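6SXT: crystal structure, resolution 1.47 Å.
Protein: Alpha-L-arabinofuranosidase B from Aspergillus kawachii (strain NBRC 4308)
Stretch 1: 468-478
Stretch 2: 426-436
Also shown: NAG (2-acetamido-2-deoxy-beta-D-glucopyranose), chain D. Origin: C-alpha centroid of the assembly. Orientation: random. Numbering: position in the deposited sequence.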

ATOM      1  N   SER A 468      23.354  -4.369 -12.345  1.00 21.19           N
ATOM      2  CA  SER A 468      24.035  -3.373 -11.482  1.00 21.90           C
ATOM      3  C   SER A 468      23.000  -2.675 -10.582  1.00 21.84           C
ATOM      4  O   SER A 468      23.316  -1.636 -10.046  1.00 22.34           O
ATOM      5  CB  SER A 468      24.777  -2.322 -12.341  1.00 27.55           C
ATOM      6  OG  SER A 468      25.712  -1.612 -11.573  1.00 29.16           O
ATOM      7  N   PHE A 469      21.852  -3.307 -10.338  1.00 20.73           N
ATOM      8  CA  PHE A 469      20.773  -2.619  -9.582  1.00 20.65           C
ATOM      9  C   PHE A 469      21.293  -2.282  -8.194  1.00 18.91           C
ATOM     10  O   PHE A 469      21.194  -1.118  -7.754  1.00 19.42           O
ATOM     11  CB  PHE A 469      19.480  -3.449  -9.508  1.00 21.34           C
ATOM     12  CG  PHE A 469      18.435  -2.695  -8.743  1.00 18.27           C
ATOM     13  CD1 PHE A 469      17.627  -1.760  -9.353  1.00 20.11           C
ATOM     14  CD2 PHE A 469      18.294  -2.925  -7.384  1.00 19.61           C
ATOM     15  CE1 PHE A 469      16.652  -1.092  -8.625  1.00 19.35           C
ATOM     16  CE2 PHE A 469      17.324  -2.229  -6.659  1.00 20.19           C
ATOM     17  CZ  PHE A 469      16.512  -1.319  -7.282  1.00 19.88           C
ATOM     18  N   ASN A 470      21.771  -3.259  -7.441  1.00 19.52           N
ATOM     19  CA  ASN A 470      22.172  -3.044  -6.048  1.00 18.58           C
ATOM     20  C   ASN A 470      23.216  -1.913  -5.996  1.00 19.93           C
ATOM     21  O   ASN A 470      23.151  -1.070  -5.102  1.00 20.47           O
ATOM     22  CB  ASN A 470      22.722  -4.297  -5.393  1.00 20.05           C
ATOM     23  CG  ASN A 470      21.634  -5.289  -4.998  1.00 20.39           C
ATOM     24  OD1 ASN A 470      20.473  -5.138  -5.366  1.00 21.77           O
ATOM     25  ND2 ASN A 470      22.076  -6.264  -4.215  1.00 23.68           N
ATOM     26  N   ASN A 471      24.222  -1.942  -6.868  1.00 20.03           N
ATOM     27  CA  ASN A 471      25.264  -0.875  -6.829  1.00 20.49           C
ATOM     28  C   ASN A 471      24.659   0.480  -7.220  1.00 18.54           C
ATOM     29  O   ASN A 471      24.966   1.497  -6.517  1.00 20.50           O
ATOM     30  CB  ASN A 471      26.428  -1.264  -7.743  1.00 20.80           C
ATOM     31  CG  ASN A 471      27.279  -2.355  -7.150  1.00 20.95           C
ATOM     32  OD1 ASN A 471      27.374  -2.515  -5.937  1.00 23.40           O
ATOM     33  ND2 ASN A 471      27.996  -3.048  -8.029  1.00 25.40           N
ATOM     34  N   ASP A 472      23.790   0.501  -8.213  1.00 19.39           N
ATOM     35  CA  ASP A 472      23.240   1.746  -8.813  1.00 19.79           C
ATOM     36  C   ASP A 472      22.207   2.400  -7.888  1.00 21.16           C
ATOM     37  O   ASP A 472      21.847   3.548  -8.170  1.00 19.95           O
ATOM     38  CB  ASP A 472      22.637   1.530 -10.185  1.00 20.15           C
ATOM     39  CG  ASP A 472      23.606   1.044 -11.274  1.00 22.31           C
ATOM     40  OD1 ASP A 472      24.847   0.951 -10.979  1.00 24.13           O
ATOM     41  OD2 ASP A 472      23.076   0.730 -12.347  1.00 21.16           O
ATOM     42  N   VAL A 473      21.795   1.723  -6.797  1.00 19.92           N
ATOM     43  CA  VAL A 473      20.887   2.342  -5.797  1.00 18.22           C
ATOM     44  C   VAL A 473      21.604   2.566  -4.473  1.00 18.22           C
ATOM     45  O   VAL A 473      20.926   2.909  -3.489  1.00 18.05           O
ATOM     46  CB  VAL A 473      19.600   1.508  -5.611  1.00 17.42           C
ATOM     47  CG1 VAL A 473      18.863   1.287  -6.904  1.00 17.77           C
ATOM     48  CG2 VAL A 473      19.861   0.202  -4.849  1.00 19.71           C
ATOM     49  N   SER A 474      22.924   2.461  -4.410  1.00 18.17           N
ATOM     50  CA  SER A 474      23.683   2.627  -3.173  1.00 18.26           C
ATOM     51  C   SER A 474      24.547   3.884  -3.306  1.00 18.53           C
ATOM     52  O   SER A 474      25.324   3.962  -4.301  1.00 19.93           O
ATOM     53  CB  SER A 474      24.521   1.413  -2.878  1.00 19.89           C
ATOM     54  OG  SER A 474      23.665   0.256  -2.677  1.00 19.76           O
ATOM     55  N   PHE A 475      24.430   4.791  -2.368  1.00 19.44           N
ATOM     56  CA  PHE A 475      25.157   6.093  -2.396  1.00 20.91           C
ATOM     57  C   PHE A 475      25.808   6.334  -1.061  1.00 20.00           C
ATOM     58  O   PHE A 475      25.185   6.183  -0.009  1.00 20.42           O
ATOM     59  CB  PHE A 475      24.200   7.232  -2.726  1.00 20.34           C
ATOM     60  CG  PHE A 475      23.532   7.045  -4.044  1.00 19.29           C
ATOM     61  CD1 PHE A 475      24.119   7.466  -5.241  1.00 19.95           C
ATOM     62  CD2 PHE A 475      22.322   6.372  -4.133  1.00 18.84           C
ATOM     63  CE1 PHE A 475      23.483   7.292  -6.443  1.00 20.01           C
ATOM     64  CE2 PHE A 475      21.693   6.196  -5.346  1.00 18.61           C
ATOM     65  CZ  PHE A 475      22.258   6.644  -6.514  1.00 20.16           C
ATOM     66  N   GLU A 476      27.068   6.780  -1.069  1.00 20.20           N
ATOM     67  CA  GLU A 476      27.744   7.194   0.165  1.00 20.05           C
ATOM     68  C   GLU A 476      27.382   8.626   0.506  1.00 21.56           C
ATOM     69  O   GLU A 476      27.356   9.488  -0.397  1.00 23.94           O
ATOM     70  CB  GLU A 476      29.255   7.053   0.012  1.00 24.42           C
ATOM     71  CG  GLU A 476      29.728   5.608   0.071  1.00 29.95           C
ATOM     72  CD  GLU A 476      29.802   5.006   1.466  1.00 29.84           C
ATOM     73  OE1 GLU A 476      29.415   5.657   2.453  1.00 29.86           O
ATOM     74  OE2 GLU A 476      30.286   3.861   1.542  1.00 34.53           O
ATOM     75  N   ILE A 477      27.134   8.881   1.769  1.00 21.23           N
ATOM     76  CA  ILE A 477      26.759  10.211   2.304  1.00 22.32           C
ATOM     77  C   ILE A 477      28.071  10.892   2.678  1.00 24.55           C
ATOM     78  O   ILE A 477      28.796  10.382   3.543  1.00 24.76           O
ATOM     79  CB  ILE A 477      25.828  10.116   3.504  1.00 22.65           C
ATOM     80  CG1 ILE A 477      24.564   9.311   3.203  1.00 23.01           C
ATOM     81  CG2 ILE A 477      25.504  11.509   4.031  1.00 24.37           C
ATOM     82  CD1 ILE A 477      23.825   8.878   4.452  1.00 23.04           C
ATOM     83  N   GLU A 478      28.331  12.016   2.012  1.00 23.85           N
ATOM     84  CA  GLU A 478      29.578  12.778   2.219  1.00 24.82           C
ATOM     85  C   GLU A 478      29.235  14.199   2.628  1.00 23.96           C
ATOM     86  O   GLU A 478      28.123  14.662   2.439  1.00 22.91           O
ATOM     87  CB  GLU A 478      30.449  12.651   0.980  1.00 26.96           C
ATOM     88  CG  GLU A 478      31.024  11.262   0.955  1.00 34.75           C
ATOM     89  CD  GLU A 478      31.966  10.903  -0.146  1.00 39.85           C
ATOM     90  OE1 GLU A 478      32.326  11.826  -0.932  1.00 47.02           O
ATOM     91  OE2 GLU A 478      32.311   9.713  -0.185  1.00 35.94           O
TER
HETATM   92  C1  NAG D 504      24.182  -6.090   2.692  1.00 20.76           C
HETATM   93  C2  NAG D 504      25.691  -5.954   2.534  1.00 19.96           C
HETATM   94  C3  NAG D 504      26.346  -5.658   3.896  1.00 19.80           C
HETATM   95  C4  NAG D 504      25.648  -4.479   4.595  1.00 20.72           C
HETATM   96  C5  NAG D 504      24.127  -4.559   4.503  1.00 21.65           C
HETATM   97  C6  NAG D 504      23.447  -3.242   4.957  1.00 24.57           C
HETATM   98  C7  NAG D 504      26.502  -7.200   0.572  1.00 24.73           C
HETATM   99  C8  NAG D 504      26.991  -8.501   0.036  1.00 28.06           C
HETATM  100  N2  NAG D 504      26.253  -7.145   1.890  1.00 22.09           N
HETATM  101  O3  NAG D 504      27.779  -5.386   3.760  1.00 22.65           O
HETATM  102  O4  NAG D 504      26.112  -4.341   5.942  1.00 22.93           O
HETATM  103  O5  NAG D 504      23.644  -4.847   3.178  1.00 21.94           O
HETATM  104  O6  NAG D 504      23.950  -2.124   4.163  1.00 21.97           O
HETATM  105  O7  NAG D 504      26.343  -6.222  -0.160  1.00 26.65           O
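Stretch 2 (426-436) AALNGEGTSLR

Stretch 2 enters as a type I turn from Ala427 to Gly430, closed by Gly430 N to Ala427 O at 2.9 Å, and runs into a strand at 433-436 that lies antiparallel to the end of stretch 1. The register rests on one bridge: Thr433 N donates to Phe475 O and Phe475 N to Thr433 O, both at 2.9 Å with N-H...O angles of 171° and 164°. The CA atoms of this pair are 5.4 Å apart, and those of Glu476 and Gly432 approach to 4.3 Å. Gly432 has phi/psi of 86/-124; an ideal CB there would sit 2.2 Å from Phe475 O and 2.8 Å from Glu476 CA, so the close passage depends on the absence of a side chain.

The turn packs over the helix 469-472. Leu428, with chi1 m and chi2 t, points toward stretch 1 and places CD1 3.9 Å from Phe469 CE2, at the ring edge, and 3.8 Å from Val473 CG2. The same methyl lies 3.6 Å from Asn470 OD1. Asn429 takes chi1 p (74°) with chi2 near 1°, a setting that serves both ends of its amide: ND2 donates to Asn471 OD1 at 2.9 Å (169°), while OD1 accepts from Glu431 N at 2.8 Å within its own stretch. Asn471, whose CA-to-CB bond points away overall, still reaches this partner because its m rotamer brings the amide back.

Two serines join turn, helix and strand. Ser474 OG, at chi1 m, donates to Asn470 O at 2.8 Å and accepts from Asn429 N at 3.2 Å (158°), tying the turn to the helix carbonyl. Ser434, also m, directs OG to Val473 O at 2.8 Å as donor and receives Leu428 N at 3.2 Å, so one hydroxyl links strand, turn and the residue just after the helix. Water 3 bridges Val473 O and Leu435 N, 2.7 Å from each, where those two atoms are 4.4 Å apart and too distant to bond directly.

Beyond the bridge, Ile477 CG1 meets Thr433 CG2 at 4.0 Å, the threonine being t. Glu476 folds through two m torsions, bringing OE2 within 3.4 Å of Glu431 CA. Its like-charged neighbour, Glu431 OE1, stays 4.5 Å from Glu476 OE2, and water 2 donates to both oxygens. At the turn's outer side, NAG O6 donates to Ala427 O at 2.7 Å, and water 1 joins Leu428 O, Asn470 ND2 and NAG O7.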

ATOM      1  N   ALA A 426      19.517   0.976   4.731  1.00 18.22           N
ATOM      2  CA  ALA A 426      20.916   0.519   4.666  1.00 19.59           C
ATOM      3  C   ALA A 426      21.217   0.115   3.220  1.00 19.28           C
ATOM      4  O   ALA A 426      20.499  -0.689   2.611  1.00 20.19           O
ATOM      5  CB  ALA A 426      21.103  -0.618   5.658  1.00 20.07           C
ATOM      6  N   ALA A 427      22.316   0.608   2.619  1.00 18.94           N
ATOM      7  CA  ALA A 427      22.572   0.403   1.198  1.00 18.29           C
ATOM      8  C   ALA A 427      22.537  -1.080   0.836  1.00 18.41           C
ATOM      9  O   ALA A 427      23.117  -1.919   1.562  1.00 19.87           O
ATOM     10  CB  ALA A 427      23.913   0.985   0.776  1.00 19.34           C
ATOM     11  N   LEU A 428      21.951  -1.384  -0.295  1.00 18.34           N
ATOM     12  CA  LEU A 428      21.860  -2.784  -0.754  1.00 19.90           C
ATOM     13  C   LEU A 428      23.254  -3.380  -0.968  1.00 22.03           C
ATOM     14  O   LEU A 428      23.397  -4.604  -0.821  1.00 19.34           O
ATOM     15  CB  LEU A 428      21.001  -2.917  -1.984  1.00 18.13           C
ATOM     16  CG  LEU A 428      19.549  -2.480  -1.848  1.00 21.50           C
ATOM     17  CD1 LEU A 428      18.753  -2.964  -3.058  1.00 21.27           C
ATOM     18  CD2 LEU A 428      18.909  -2.946  -0.564  1.00 24.36           C
ATOM     19  N   ASN A 429      24.271  -2.574  -1.326  1.00 21.01           N
ATOM     20  CA  ASN A 429      25.645  -3.111  -1.471  1.00 21.26           C
ATOM     21  C   ASN A 429      26.498  -2.847  -0.244  1.00 23.31           C
ATOM     22  O   ASN A 429      27.708  -3.077  -0.314  1.00 23.75           O
ATOM     23  CB  ASN A 429      26.280  -2.576  -2.768  1.00 21.36           C
ATOM     24  CG  ASN A 429      26.668  -1.126  -2.660  1.00 21.03           C
ATOM     25  OD1 ASN A 429      26.469  -0.527  -1.607  1.00 20.18           O
ATOM     26  ND2 ASN A 429      27.187  -0.603  -3.765  1.00 21.67           N
ATOM     27  N   GLY A 430      25.948  -2.344   0.856  1.00 21.34           N
ATOM     28  CA  GLY A 430      26.684  -2.038   2.088  1.00 21.74           C
ATOM     29  C   GLY A 430      27.499  -0.752   2.049  1.00 23.23           C
ATOM     30  O   GLY A 430      28.101  -0.451   3.046  1.00 26.22           O
ATOM     31  N   GLU A 431      27.395   0.048   0.991  1.00 22.24           N
ATOM     32  CA  GLU A 431      28.167   1.313   0.902  1.00 23.41           C
ATOM     33  C   GLU A 431      27.190   2.487   1.021  1.00 22.23           C
ATOM     34  O   GLU A 431      26.724   2.974  -0.022  1.00 25.36           O
ATOM     35  CB  GLU A 431      28.931   1.343  -0.412  1.00 24.29           C
ATOM     36  CG  GLU A 431      29.906   0.185  -0.618  1.00 30.37           C
ATOM     37  CD  GLU A 431      30.757   0.324  -1.886  1.00 34.27           C
ATOM     38  OE1 GLU A 431      31.299   1.415  -2.097  1.00 33.27           O
ATOM     39  OE2 GLU A 431      30.869  -0.645  -2.638  1.00 38.94           O
ATOM     40  N   GLY A 432      26.917   2.906   2.241  1.00 21.65           N
ATOM     41  CA  GLY A 432      26.093   4.090   2.554  1.00 22.41           C
ATOM     42  C   GLY A 432      24.616   3.766   2.608  1.00 21.31           C
ATOM     43  O   GLY A 432      24.190   2.952   3.474  1.00 20.83           O
ATOM     44  N   THR A 433      23.814   4.470   1.813  1.00 18.96           N
ATOM     45  CA  THR A 433      22.352   4.463   1.918  1.00 18.84           C
ATOM     46  C   THR A 433      21.763   4.110   0.567  1.00 19.90           C
ATOM     47  O   THR A 433      22.317   4.419  -0.473  1.00 18.56           O
ATOM     48  CB  THR A 433      21.830   5.823   2.405  1.00 19.98           C
ATOM     49  OG1 THR A 433      20.458   5.642   2.766  1.00 19.87           O
ATOM     50  CG2 THR A 433      21.954   6.885   1.326  1.00 21.40           C
ATOM     51  N   SER A 434      20.592   3.492   0.587  1.00 16.63           N
ATOM     52  CA  SER A 434      19.693   3.422  -0.564  1.00 17.89           C
ATOM     53  C   SER A 434      18.486   4.295  -0.200  1.00 21.76           C
ATOM     54  O   SER A 434      17.994   4.193   0.932  1.00 29.84           O
ATOM     55  CB  SER A 434      19.290   2.016  -0.932  1.00 18.83           C
ATOM     56  OG  SER A 434      20.462   1.254  -1.280  1.00 18.75           O
ATOM     57  N   LEU A 435      17.939   5.035  -1.140  1.00 17.79           N
ATOM     58  CA  LEU A 435      16.832   5.957  -0.820  1.00 16.93           C
ATOM     59  C   LEU A 435      15.560   5.433  -1.488  1.00 17.26           C
ATOM     60  O   LEU A 435      15.398   5.492  -2.724  1.00 17.26           O
ATOM     61  CB  LEU A 435      17.211   7.363  -1.331  1.00 17.54           C
ATOM     62  CG  LEU A 435      18.376   7.994  -0.570  1.00 19.05           C
ATOM     63  CD1 LEU A 435      18.794   9.312  -1.235  1.00 20.85           C
ATOM     64  CD2 LEU A 435      17.972   8.252   0.848  1.00 21.53           C
ATOM     65  N   ARG A 436      14.677   4.837  -0.667  1.00 16.66           N
ATOM     66  CA  ARG A 436      13.466   4.181  -1.183  1.00 17.42           C
ATOM     67  C   ARG A 436      12.346   5.215  -1.300  1.00 15.80           C
ATOM     68  O   ARG A 436      12.130   5.956  -0.384  1.00 16.64           O
ATOM     69  CB  ARG A 436      13.050   3.081  -0.195  1.00 16.42           C
ATOM     70  CG  ARG A 436      11.967   2.158  -0.728  1.00 16.18           C
ATOM     71  CD  ARG A 436      11.652   0.992   0.198  1.00 15.85           C
ATOM     72  NE  ARG A 436      11.103   1.515   1.423  1.00 15.56           N
ATOM     73  CZ  ARG A 436      11.741   1.625   2.603  1.00 16.20           C
ATOM     74  NH1 ARG A 436      12.982   1.206   2.766  1.00 17.19           N
ATOM     75  NH2 ARG A 436      11.131   2.202   3.644  1.00 17.13           N
TER
HETATM   76  O   HOH W   1      24.846  -6.331  -3.034  1.00 34.93           O
HETATM   77  O   HOH W   2      32.092   3.218  -0.697  1.00 42.88           O
HETATM   78  O   HOH W   3      18.727   4.402  -3.696  1.00 19.33           O